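Local coordinates for peptidoglycan-recognition protein LC (Drosophila melanogaster, PDB 2F2L) that senses peptidoglycan of Gram-negative bacteria at the cell surface, its extracellular domain here binding tracheal cytotoxin together with isoform LCx, and activates the imd/Relish immune pathway, at residues R5-Q11 / V47-Q51; I63-F67 / M84-M88. All blocks are in the same frame, centred on the assembly; numbering follows the deposited sequence.

Contact 1: R5-Q11 / V47-Q51. With MLD (glcnac(beta1-4)-murnac(1,6-anhydro)-L-ala-gamma-D-glu-meso-a2pm-D-ala), chain G.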
ATOM      1  N   ARG A   5      -1.901   6.312  -6.732  1.00 20.62           N
ATOM      2  CA  ARG A   5      -1.368   5.858  -5.452  1.00 20.15           C
ATOM      3  C   ARG A   5      -2.462   5.317  -4.527  1.00 20.45           C
ATOM      4  O   ARG A   5      -2.305   4.259  -3.917  1.00 19.87           O
ATOM      5  CB  ARG A   5      -0.663   7.023  -4.787  1.00 20.24           C
ATOM      6  CG  ARG A   5       0.724   7.281  -5.346  1.00 20.11           C
ATOM      7  CD  ARG A   5       1.339   8.480  -4.699  1.00 20.02           C
ATOM      8  NE  ARG A   5       1.742   8.191  -3.331  1.00 18.15           N
ATOM      9  CZ  ARG A   5       2.936   7.732  -2.959  1.00 19.35           C
ATOM     10  NH1 ARG A   5       3.876   7.485  -3.861  1.00 19.45           N
ATOM     11  NH2 ARG A   5       3.181   7.506  -1.674  1.00 19.21           N
ATOM     12  N   GLN A   6      -3.560   6.063  -4.419  1.00 20.54           N
ATOM     13  CA  GLN A   6      -4.682   5.666  -3.570  1.00 21.10           C
ATOM     14  C   GLN A   6      -5.250   4.292  -3.973  1.00 20.45           C
ATOM     15  O   GLN A   6      -5.638   3.491  -3.101  1.00 18.62           O
ATOM     16  CB  GLN A   6      -5.783   6.752  -3.532  1.00 22.36           C
ATOM     17  CG  GLN A   6      -6.217   7.326  -4.919  1.00 25.94           C
ATOM     18  CD  GLN A   6      -5.468   8.631  -5.351  1.00 30.26           C
ATOM     19  OE1 GLN A   6      -4.260   8.798  -5.107  1.00 29.84           O
ATOM     20  NE2 GLN A   6      -6.205   9.545  -6.021  1.00 29.87           N
ATOM     21  N   GLN A   7      -5.279   4.015  -5.283  1.00 19.69           N
ATOM     22  CA  GLN A   7      -5.815   2.746  -5.756  1.00 19.74           C
ATOM     23  C   GLN A   7      -4.898   1.580  -5.395  1.00 19.38           C
ATOM     24  O   GLN A   7      -5.375   0.452  -5.329  1.00 19.18           O
ATOM     25  CB  GLN A   7      -6.039   2.743  -7.263  1.00 19.79           C
ATOM     26  CG  GLN A   7      -6.990   3.795  -7.799  1.00 20.58           C
ATOM     27  CD  GLN A   7      -6.990   3.830  -9.339  1.00 20.85           C
ATOM     28  OE1 GLN A   7      -6.437   4.753  -9.962  1.00 19.08           O
ATOM     29  NE2 GLN A   7      -7.598   2.809  -9.952  1.00 19.83           N
ATOM     30  N   TRP A   8      -3.599   1.821  -5.170  1.00 18.96           N
ATOM     31  CA  TRP A   8      -2.719   0.715  -4.718  1.00 19.64           C
ATOM     32  C   TRP A   8      -2.369   0.770  -3.224  1.00 19.58           C
ATOM     33  O   TRP A   8      -1.468   0.087  -2.741  1.00 19.69           O
ATOM     34  CB  TRP A   8      -1.498   0.500  -5.635  1.00 19.57           C
ATOM     35  CG  TRP A   8      -0.518   1.632  -5.818  1.00 19.10           C
ATOM     36  CD1 TRP A   8      -0.487   2.525  -6.845  1.00 18.78           C
ATOM     37  CD2 TRP A   8       0.632   1.917  -5.004  1.00 19.63           C
ATOM     38  NE1 TRP A   8       0.594   3.374  -6.714  1.00 16.96           N
ATOM     39  CE2 TRP A   8       1.291   3.028  -5.586  1.00 19.66           C
ATOM     40  CE3 TRP A   8       1.160   1.354  -3.827  1.00 19.15           C
ATOM     41  CZ2 TRP A   8       2.458   3.588  -5.024  1.00 19.05           C
ATOM     42  CZ3 TRP A   8       2.301   1.908  -3.276  1.00 17.89           C
ATOM     43  CH2 TRP A   8       2.944   3.009  -3.878  1.00 18.99           C
ATOM     44  N   LEU A   9      -3.153   1.543  -2.480  1.00 20.14           N
ATOM     45  CA  LEU A   9      -3.056   1.567  -1.027  1.00 20.42           C
ATOM     46  C   LEU A   9      -1.730   2.162  -0.560  1.00 20.26           C
ATOM     47  O   LEU A   9      -1.235   1.838   0.504  1.00 20.03           O
ATOM     48  CB  LEU A   9      -3.276   0.146  -0.481  1.00 20.52           C
ATOM     49  CG  LEU A   9      -4.030  -0.116   0.809  1.00 21.96           C
ATOM     50  CD1 LEU A   9      -5.315   0.706   0.884  1.00 24.16           C
ATOM     51  CD2 LEU A   9      -4.336  -1.605   0.923  1.00 21.19           C
ATOM     52  N   ALA A  10      -1.182   3.077  -1.360  1.00 20.33           N
ATOM     53  CA  ALA A  10       0.075   3.713  -1.039  1.00 20.15           C
ATOM     54  C   ALA A  10       0.073   4.350   0.353  1.00 20.41           C
ATOM     55  O   ALA A  10      -0.852   5.077   0.729  1.00 21.33           O
ATOM     56  CB  ALA A  10       0.415   4.769  -2.098  1.00 20.22           C
ATOM     57  N   GLN A  11       1.128   4.056   1.097  1.00 20.02           N
ATOM     58  CA  GLN A  11       1.463   4.739   2.341  1.00 19.59           C
ATOM     59  C   GLN A  11       1.895   6.162   1.987  1.00 19.43           C
ATOM     60  O   GLN A  11       2.617   6.360   1.008  1.00 17.93           O
ATOM     61  CB  GLN A  11       2.642   3.989   2.974  1.00 19.60           C
ATOM     62  CG  GLN A  11       2.835   4.199   4.421  1.00 19.61           C
ATOM     63  CD  GLN A  11       3.923   3.302   4.988  1.00 18.74           C
ATOM     64  OE1 GLN A  11       3.941   2.089   4.743  1.00 16.83           O
ATOM     65  NE2 GLN A  11       4.809   3.889   5.780  1.00 14.03           N
ATOM     66  N   VAL A  47       3.147  -3.736  -6.187  1.00 18.82           N
ATOM     67  CA  VAL A  47       3.583  -2.352  -5.986  1.00 19.10           C
ATOM     68  C   VAL A  47       3.531  -1.965  -4.498  1.00 19.22           C
ATOM     69  O   VAL A  47       4.466  -1.346  -3.997  1.00 19.71           O
ATOM     70  CB  VAL A  47       2.772  -1.330  -6.835  1.00 18.79           C
ATOM     71  CG1 VAL A  47       3.281   0.085  -6.566  1.00 18.92           C
ATOM     72  CG2 VAL A  47       2.906  -1.625  -8.330  1.00 18.48           C
ATOM     73  N   ARG A  48       2.458  -2.361  -3.807  1.00 19.59           N
ATOM     74  CA  ARG A  48       2.276  -2.023  -2.393  1.00 19.61           C
ATOM     75  C   ARG A  48       3.337  -2.721  -1.543  1.00 19.50           C
ATOM     76  O   ARG A  48       3.920  -2.101  -0.648  1.00 18.68           O
ATOM     77  CB  ARG A  48       0.853  -2.364  -1.875  1.00 20.00           C
ATOM     78  CG  ARG A  48       0.565  -1.875  -0.421  1.00 20.36           C
ATOM     79  CD  ARG A  48       1.016  -0.413  -0.253  1.00 24.57           C
ATOM     80  NE  ARG A  48       0.942   0.137   1.106  1.00 26.69           N
ATOM     81  CZ  ARG A  48       1.952   0.139   1.964  1.00 27.52           C
ATOM     82  NH1 ARG A  48       3.090  -0.421   1.663  1.00 29.09           N
ATOM     83  NH2 ARG A  48       1.807   0.662   3.162  1.00 30.33           N
ATOM     84  N   LEU A  49       3.636  -3.981  -1.862  1.00 19.14           N
ATOM     85  CA  LEU A  49       4.701  -4.687  -1.156  1.00 19.57           C
ATOM     86  C   LEU A  49       6.106  -4.130  -1.442  1.00 19.75           C
ATOM     87  O   LEU A  49       6.950  -4.115  -0.556  1.00 20.26           O
ATOM     88  CB  LEU A  49       4.647  -6.182  -1.448  1.00 19.67           C
ATOM     89  CG  LEU A  49       3.366  -6.887  -0.993  1.00 20.43           C
ATOM     90  CD1 LEU A  49       3.538  -8.397  -1.172  1.00 19.97           C
ATOM     91  CD2 LEU A  49       3.009  -6.540   0.439  1.00 20.32           C
ATOM     92  N   LEU A  50       6.365  -3.712  -2.678  1.00 19.68           N
ATOM     93  CA  LEU A  50       7.617  -3.003  -3.002  1.00 19.72           C
ATOM     94  C   LEU A  50       7.771  -1.704  -2.223  1.00 19.06           C
ATOM     95  O   LEU A  50       8.883  -1.344  -1.830  1.00 19.25           O
ATOM     96  CB  LEU A  50       7.705  -2.689  -4.505  1.00 20.16           C
ATOM     97  CG  LEU A  50       8.140  -3.865  -5.379  1.00 22.56           C
ATOM     98  CD1 LEU A  50       7.687  -3.670  -6.859  1.00 24.98           C
ATOM     99  CD2 LEU A  50       9.626  -4.041  -5.288  1.00 22.72           C
ATOM    100  N   GLN A  51       6.660  -0.987  -2.023  1.00 18.83           N
ATOM    101  CA  GLN A  51       6.713   0.254  -1.267  1.00 18.99           C
ATOM    102  C   GLN A  51       7.171  -0.021   0.147  1.00 18.99           C
ATOM    103  O   GLN A  51       8.019   0.662   0.659  1.00 19.48           O
ATOM    104  CB  GLN A  51       5.380   0.999  -1.224  1.00 18.61           C
ATOM    105  CG  GLN A  51       5.545   2.380  -0.571  1.00 17.84           C
ATOM    106  CD  GLN A  51       4.258   3.091  -0.299  1.00 18.29           C
ATOM    107  OE1 GLN A  51       3.242   2.470   0.050  1.00 17.48           O
ATOM    108  NE2 GLN A  51       4.298   4.432  -0.390  1.00 16.07           N
TER
HETATM  109  CAA MLD G 201       3.603   0.614   8.079  1.00 19.56           C
HETATM  110  CAB MLD G 201       3.270  -0.851   8.312  1.00 20.38           C
HETATM  111  OAC MLD G 201       2.466  -1.180   9.175  1.00 22.12           O
HETATM  112  N2  MLD G 201       3.908  -1.701   7.513  1.00 21.76           N
HETATM  113  C2  MLD G 201       3.772  -3.151   7.582  1.00 22.03           C
HETATM  114  C3  MLD G 201       5.188  -3.727   7.672  1.00 23.77           C
HETATM  115  O3  MLD G 201       5.901  -3.254   8.832  1.00 20.54           O
HETATM  116  C4  MLD G 201       5.164  -5.250   7.586  1.00 23.19           C
HETATM  117  O4  MLD G 201       6.509  -5.681   7.483  1.00 22.26           O
HETATM  118  C5  MLD G 201       4.402  -5.678   6.327  1.00 23.80           C
HETATM  119  C6  MLD G 201       4.181  -7.193   6.160  1.00 27.17           C
HETATM  120  O6  MLD G 201       3.663  -7.429   4.818  1.00 28.96           O
HETATM  121  O5  MLD G 201       3.088  -5.134   6.417  1.00 23.40           O
HETATM  122  C1  MLD G 201       3.079  -3.690   6.343  1.00 22.41           C
HETATM  123  O1  MLD G 201       1.745  -3.254   6.353  1.00 21.58           O
HETATM  124  CA4 MLD G 201       1.076  -3.536   5.100  1.00 21.93           C
HETATM  125  CA5 MLD G 201       1.458  -2.648   3.915  1.00 21.40           C
HETATM  126  OA5 MLD G 201       0.339  -1.883   3.353  1.00 20.91           O
HETATM  127  CA6 MLD G 201       1.672  -3.671   2.853  1.00 20.64           C
HETATM  128  OA6 MLD G 201       0.369  -3.959   2.386  1.00 22.05           O
HETATM  129  CA1 MLD G 201      -0.529  -2.951   2.941  1.00 21.97           C
HETATM  130  CA2 MLD G 201      -1.228  -3.563   4.165  1.00 21.71           C
HETATM  131  NAD MLD G 201      -2.543  -2.915   4.361  1.00 21.67           N
HETATM  132  CAE MLD G 201      -3.675  -3.594   4.416  1.00 20.58           C
HETATM  133  CAF MLD G 201      -4.910  -2.736   4.606  1.00 21.03           C
HETATM  134  OAG MLD G 201      -3.754  -4.820   4.342  1.00 20.55           O
HETATM  135  CA3 MLD G 201      -0.398  -3.366   5.432  1.00 22.40           C
HETATM  136  OAH MLD G 201      -0.746  -4.342   6.476  1.00 21.71           O
HETATM  137  CAI MLD G 201      -1.633  -3.830   7.500  1.00 23.43           C
HETATM  138  CAJ MLD G 201      -0.885  -3.226   8.666  1.00 21.15           C
HETATM  139  CAL MLD G 201      -2.509  -4.984   8.029  1.00 24.94           C
HETATM  140  OAM MLD G 201      -3.271  -4.730   8.956  1.00 25.21           O
HETATM  141  N   MLD G 201      -2.417  -6.184   7.457  1.00 24.72           N
HETATM  142  CA  MLD G 201      -3.227  -7.345   7.851  1.00 25.62           C
HETATM  143  CB  MLD G 201      -4.497  -7.276   6.997  1.00 25.65           C
HETATM  144  C   MLD G 201      -2.431  -8.605   7.465  1.00 26.20           C
HETATM  145  O   MLD G 201      -1.992  -8.733   6.320  1.00 25.67           O
HETATM  146  NAN MLD G 201      -2.254  -9.474   8.457  1.00 25.98           N
HETATM  147  CAO MLD G 201      -1.530 -10.751   8.348  1.00 28.43           C
HETATM  148  CAP MLD G 201      -0.511 -10.925   9.520  1.00 33.79           C
HETATM  149  OBA MLD G 201      -0.153 -12.084   9.749  1.00 37.40           O
HETATM  150  OAQ MLD G 201      -0.134  -9.932  10.190  1.00 34.94           O
HETATM  151  CBB MLD G 201      -2.522 -11.896   8.525  1.00 30.09           C
HETATM  152  CBC MLD G 201      -3.522 -12.060   7.393  1.00 30.52           C
HETATM  153  CBD MLD G 201      -4.387 -13.301   7.675  1.00 32.99           C
HETATM  154  OBE MLD G 201      -4.566 -13.716   8.821  1.00 34.10           O
HETATM  155  NBF MLD G 201      -4.908 -13.875   6.611  1.00 33.45           N
HETATM  156  CBG MLD G 201      -5.759 -15.067   6.705  1.00 35.16           C
HETATM  157  CBH MLD G 201      -4.917 -16.275   7.163  1.00 36.00           C
HETATM  158  OBI MLD G 201      -3.808 -16.496   6.680  1.00 37.04           O
HETATM  159  NBJ MLD G 201      -5.464 -17.010   8.130  1.00 38.39           N
HETATM  160  CBK MLD G 201      -4.837 -18.224   8.698  1.00 40.77           C
HETATM  161  CBL MLD G 201      -5.825 -19.387   8.547  1.00 41.14           C
HETATM  162  CBM MLD G 201      -4.472 -18.100  10.193  1.00 44.62           C
HETATM  163  OBO MLD G 201      -5.115 -17.280  10.900  1.00 46.59           O
HETATM  164  OBN MLD G 201      -3.557 -18.858  10.600  1.00 47.82           O
HETATM  165  CBP MLD G 201      -6.420 -15.305   5.337  1.00 33.26           C
HETATM  166  CBQ MLD G 201      -7.611 -16.276   5.432  1.00 33.91           C
HETATM  167  CBR MLD G 201      -8.348 -16.379   4.094  1.00 34.32           C
HETATM  168  CBS MLD G 201      -9.794 -16.855   4.240  1.00 34.31           C
HETATM  169  CBT MLD G 201     -10.644 -15.727   4.842  1.00 33.95           C
HETATM  170  OBV MLD G 201     -10.909 -14.771   4.096  1.00 34.69           O
HETATM  171  OBU MLD G 201     -11.014 -15.849   6.028  1.00 32.21           O
HETATM  172  NBW MLD G 201      -9.842 -18.039   5.106  1.00 33.90           N
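This is a buried, largely polar loop-to-helix contact: the turn and extended tail of residues 5-11, which follow strand 2-3, lie against the middle of helix 40-57, and the ligand-facing end of the contact carries pocket residues for tracheal cytotoxin. The two segments bury 370 Å² between them, and their closest CA pair is Trp8 and Arg48, 6.2 Å apart. Gln51 reads the backbone of Gln11 at both ends of its amide: Gln11 N donates to Gln51 OE1 (2.8 Å, 159° at the hydrogen), while Gln51 NE2 donates to Gln11 O (2.9 Å). Arg48 binds the same loop one helical turn earlier, from its NE to Leu9 O (2.8 Å) and from its NH2 to Gln11 OE1 (3.0 Å). One face of its guanidinium then meets the anhydro-muramic acid sugar, with Arg48 CZ 2.9 Å from OA5 of MLD, and its NH2 also bonds Ala34 O of the LCx chain, so loop, ligand and partner receptor converge on one side chain. The apolar part is a CH-pi contact, Val47 CG1 lying 3.5 Å from the centroid of the Trp8 six-membered ring and only 9° off its normal. A salt bridge to Asp62 ties Arg5 to the loop after helix 40-57. Trp8 NE1 bonds Val77 O of strand 75-77 and Arg5 NH1 bonds Gly78 O just after it, placing residues 5-11 between helix 40-57 and that strand's end.

Contact 2: I63-F67 / M84-M88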
ATOM      1  N   ILE A  63       8.263   4.626  -2.084  1.00 18.86           N
ATOM      2  CA  ILE A  63       8.627   3.782  -3.219  1.00 18.88           C
ATOM      3  C   ILE A  63       9.637   4.531  -4.088  1.00 18.73           C
ATOM      4  O   ILE A  63       9.532   5.748  -4.276  1.00 18.57           O
ATOM      5  CB  ILE A  63       7.375   3.328  -4.019  1.00 19.33           C
ATOM      6  CG1 ILE A  63       7.715   2.127  -4.901  1.00 19.22           C
ATOM      7  CG2 ILE A  63       6.719   4.520  -4.778  1.00 19.28           C
ATOM      8  CD1 ILE A  63       6.528   1.257  -5.221  1.00 20.01           C
ATOM      9  N   ALA A  64      10.646   3.816  -4.583  1.00 18.45           N
ATOM     10  CA  ALA A  64      11.847   4.458  -5.099  1.00 18.47           C
ATOM     11  C   ALA A  64      11.647   5.122  -6.466  1.00 18.82           C
ATOM     12  O   ALA A  64      12.477   5.947  -6.879  1.00 19.05           O
ATOM     13  CB  ALA A  64      13.026   3.443  -5.148  1.00 18.28           C
ATOM     14  N   TYR A  65      10.540   4.803  -7.142  1.00 19.28           N
ATOM     15  CA  TYR A  65      10.394   5.076  -8.571  1.00 19.35           C
ATOM     16  C   TYR A  65       9.322   6.106  -8.905  1.00 19.64           C
ATOM     17  O   TYR A  65       8.350   6.275  -8.189  1.00 18.57           O
ATOM     18  CB  TYR A  65      10.083   3.782  -9.330  1.00 19.91           C
ATOM     19  CG  TYR A  65      10.902   2.600  -8.892  1.00 19.35           C
ATOM     20  CD1 TYR A  65      12.239   2.482  -9.232  1.00 19.64           C
ATOM     21  CD2 TYR A  65      10.331   1.605  -8.123  1.00 19.69           C
ATOM     22  CE1 TYR A  65      12.994   1.391  -8.793  1.00 18.64           C
ATOM     23  CE2 TYR A  65      11.051   0.537  -7.692  1.00 19.59           C
ATOM     24  CZ  TYR A  65      12.377   0.424  -8.015  1.00 19.43           C
ATOM     25  OH  TYR A  65      13.035  -0.690  -7.564  1.00 19.33           O
ATOM     26  N   ASN A  66       9.504   6.785 -10.034  1.00 19.79           N
ATOM     27  CA  ASN A  66       8.493   7.722 -10.502  1.00 19.67           C
ATOM     28  C   ASN A  66       7.222   7.022 -10.988  1.00 19.49           C
ATOM     29  O   ASN A  66       6.119   7.422 -10.629  1.00 19.12           O
ATOM     30  CB  ASN A  66       9.078   8.644 -11.559  1.00 19.49           C
ATOM     31  CG  ASN A  66      10.190   9.504 -10.999  1.00 19.19           C
ATOM     32  OD1 ASN A  66      11.358   9.182 -11.177  1.00 19.52           O
ATOM     33  ND2 ASN A  66       9.830  10.589 -10.290  1.00 17.87           N
ATOM     34  N   PHE A  67       7.397   5.971 -11.776  1.00 19.36           N
ATOM     35  CA  PHE A  67       6.279   5.167 -12.298  1.00 19.18           C
ATOM     36  C   PHE A  67       6.722   3.741 -12.321  1.00 19.08           C
ATOM     37  O   PHE A  67       7.910   3.486 -12.438  1.00 19.97           O
ATOM     38  CB  PHE A  67       5.893   5.612 -13.717  1.00 18.75           C
ATOM     39  CG  PHE A  67       5.353   7.004 -13.769  1.00 18.19           C
ATOM     40  CD1 PHE A  67       4.032   7.252 -13.460  1.00 18.75           C
ATOM     41  CD2 PHE A  67       6.180   8.072 -14.069  1.00 18.92           C
ATOM     42  CE1 PHE A  67       3.532   8.547 -13.479  1.00 18.81           C
ATOM     43  CE2 PHE A  67       5.691   9.366 -14.085  1.00 18.04           C
ATOM     44  CZ  PHE A  67       4.372   9.601 -13.793  1.00 18.58           C
ATOM     45  N   MET A  84      11.543  13.914  -7.145  1.00 21.13           N
ATOM     46  CA  MET A  84      12.787  13.189  -7.333  1.00 21.38           C
ATOM     47  C   MET A  84      12.664  11.733  -6.817  1.00 20.61           C
ATOM     48  O   MET A  84      12.165  11.481  -5.707  1.00 19.02           O
ATOM     49  CB  MET A  84      13.884  13.935  -6.589  1.00 21.78           C
ATOM     50  CG  MET A  84      15.286  13.573  -6.961  1.00 23.13           C
ATOM     51  SD  MET A  84      16.462  14.642  -6.089  1.00 25.45           S
ATOM     52  CE  MET A  84      16.495  13.846  -4.513  1.00 28.83           C
ATOM     53  N   GLY A  85      13.068  10.786  -7.656  1.00 19.53           N
ATOM     54  CA  GLY A  85      13.121   9.395  -7.284  1.00 19.74           C
ATOM     55  C   GLY A  85      14.381   9.076  -6.515  1.00 19.62           C
ATOM     56  O   GLY A  85      15.202   9.956  -6.240  1.00 18.83           O
ATOM     57  N   ALA A  86      14.516   7.804  -6.147  1.00 19.87           N
ATOM     58  CA  ALA A  86      15.662   7.325  -5.382  1.00 19.71           C
ATOM     59  C   ALA A  86      16.199   6.022  -5.993  1.00 19.80           C
ATOM     60  O   ALA A  86      16.768   5.168  -5.316  1.00 19.88           O
ATOM     61  CB  ALA A  86      15.257   7.124  -3.941  1.00 20.35           C
ATOM     62  N   HIS A  87      16.047   5.920  -7.302  1.00 19.59           N
ATOM     63  CA  HIS A  87      16.308   4.693  -8.033  1.00 19.56           C
ATOM     64  C   HIS A  87      17.800   4.372  -8.191  1.00 19.29           C
ATOM     65  O   HIS A  87      18.179   3.222  -8.063  1.00 20.47           O
ATOM     66  CB  HIS A  87      15.580   4.721  -9.390  1.00 19.61           C
ATOM     67  CG  HIS A  87      15.743   6.002 -10.142  1.00 20.26           C
ATOM     68  ND1 HIS A  87      15.029   7.143  -9.836  1.00 20.40           N
ATOM     69  CD2 HIS A  87      16.555   6.328 -11.176  1.00 20.39           C
ATOM     70  CE1 HIS A  87      15.388   8.113 -10.660  1.00 21.27           C
ATOM     71  NE2 HIS A  87      16.313   7.646 -11.482  1.00 19.76           N
ATOM     72  N   MET A  88      18.648   5.361  -8.451  1.00 19.47           N
ATOM     73  CA  MET A  88      20.096   5.102  -8.605  1.00 19.27           C
ATOM     74  C   MET A  88      20.919   5.192  -7.305  1.00 19.49           C
ATOM     75  O   MET A  88      22.107   4.817  -7.291  1.00 19.21           O
ATOM     76  CB  MET A  88      20.700   6.063  -9.633  1.00 19.40           C
ATOM     77  CG  MET A  88      20.014   6.044 -10.985  1.00 17.92           C
ATOM     78  SD  MET A  88      19.926   4.406 -11.734  1.00 17.57           S
ATOM     79  CE  MET A  88      21.631   4.290 -12.273  1.00 19.24           C
TER
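Tyr65 overlaps the base of His87, its ring atom CD1 lying 4.0 Å from His87 CB, although its CA-to-CB bond points away from residues 84-88. The contact is loop-to-loop packing within the PGRP (amidase 2 family) domain: residues 63-67 lead from helix 40-57 into strand 67-69, and residues 84-88 lie between strand 75-77 and helix 91-94. It is buried near the middle of the chain, but small, at 234 Å². The closest CA pairs, Ala64 with Ala86 at 4.8 Å and Tyr65 with Gly85 at 5.3 Å, show how nearly the backbones touch. Gly85 has phi/psi of -82/-179, so its backbone does not demand a glycine; steric crowding is the tighter constraint, since an ideal CB there would sit 2.8 Å from His87 ND1 and 3.1 Å from Ala64 O. The polar ends of Asn66 and His87 are bonded to residues around the two segments. Asn66 ND2 bonds the carbonyls of Lys83 and Gly80, its OD1 accepts from Ser99 N on strand 98-102, and His87 NE2 pairs with Ser97 OG. Between the segments themselves, Asn66 OD1 comes no closer to the imidazole than 4.2 Å, at His87 CE1. The one hydrogen bond across them is backbone to backbone: Ala86 N donates to Ala64 O over 2.9 Å, with an N-H...O angle of 180°.

How the contacts relate
Both contacts are buried, but contact 2 lies about 7 Å from the chain centre and contact 1 about 14 Å, measured centre to centre. Their chemistry follows that placement. Contact 1 borders ligand and the LCx chain and relies on long polar side chains; contact 2 meets no other protein chain of the assembly and joins its two loops by one main-chain hydrogen bond and close backbone packing, with Tyr65, Asn66 and His87 adding van der Waals contact while the polar ends of Asn66 and His87 bond to other residues. Helix 40-57 connects them: it receives Ile63 of contact 2, with Val47 O 3.5 Å from Ile63 CD1. Trp8 CH2 also reaches Ile63 CG2, at 4.2 Å.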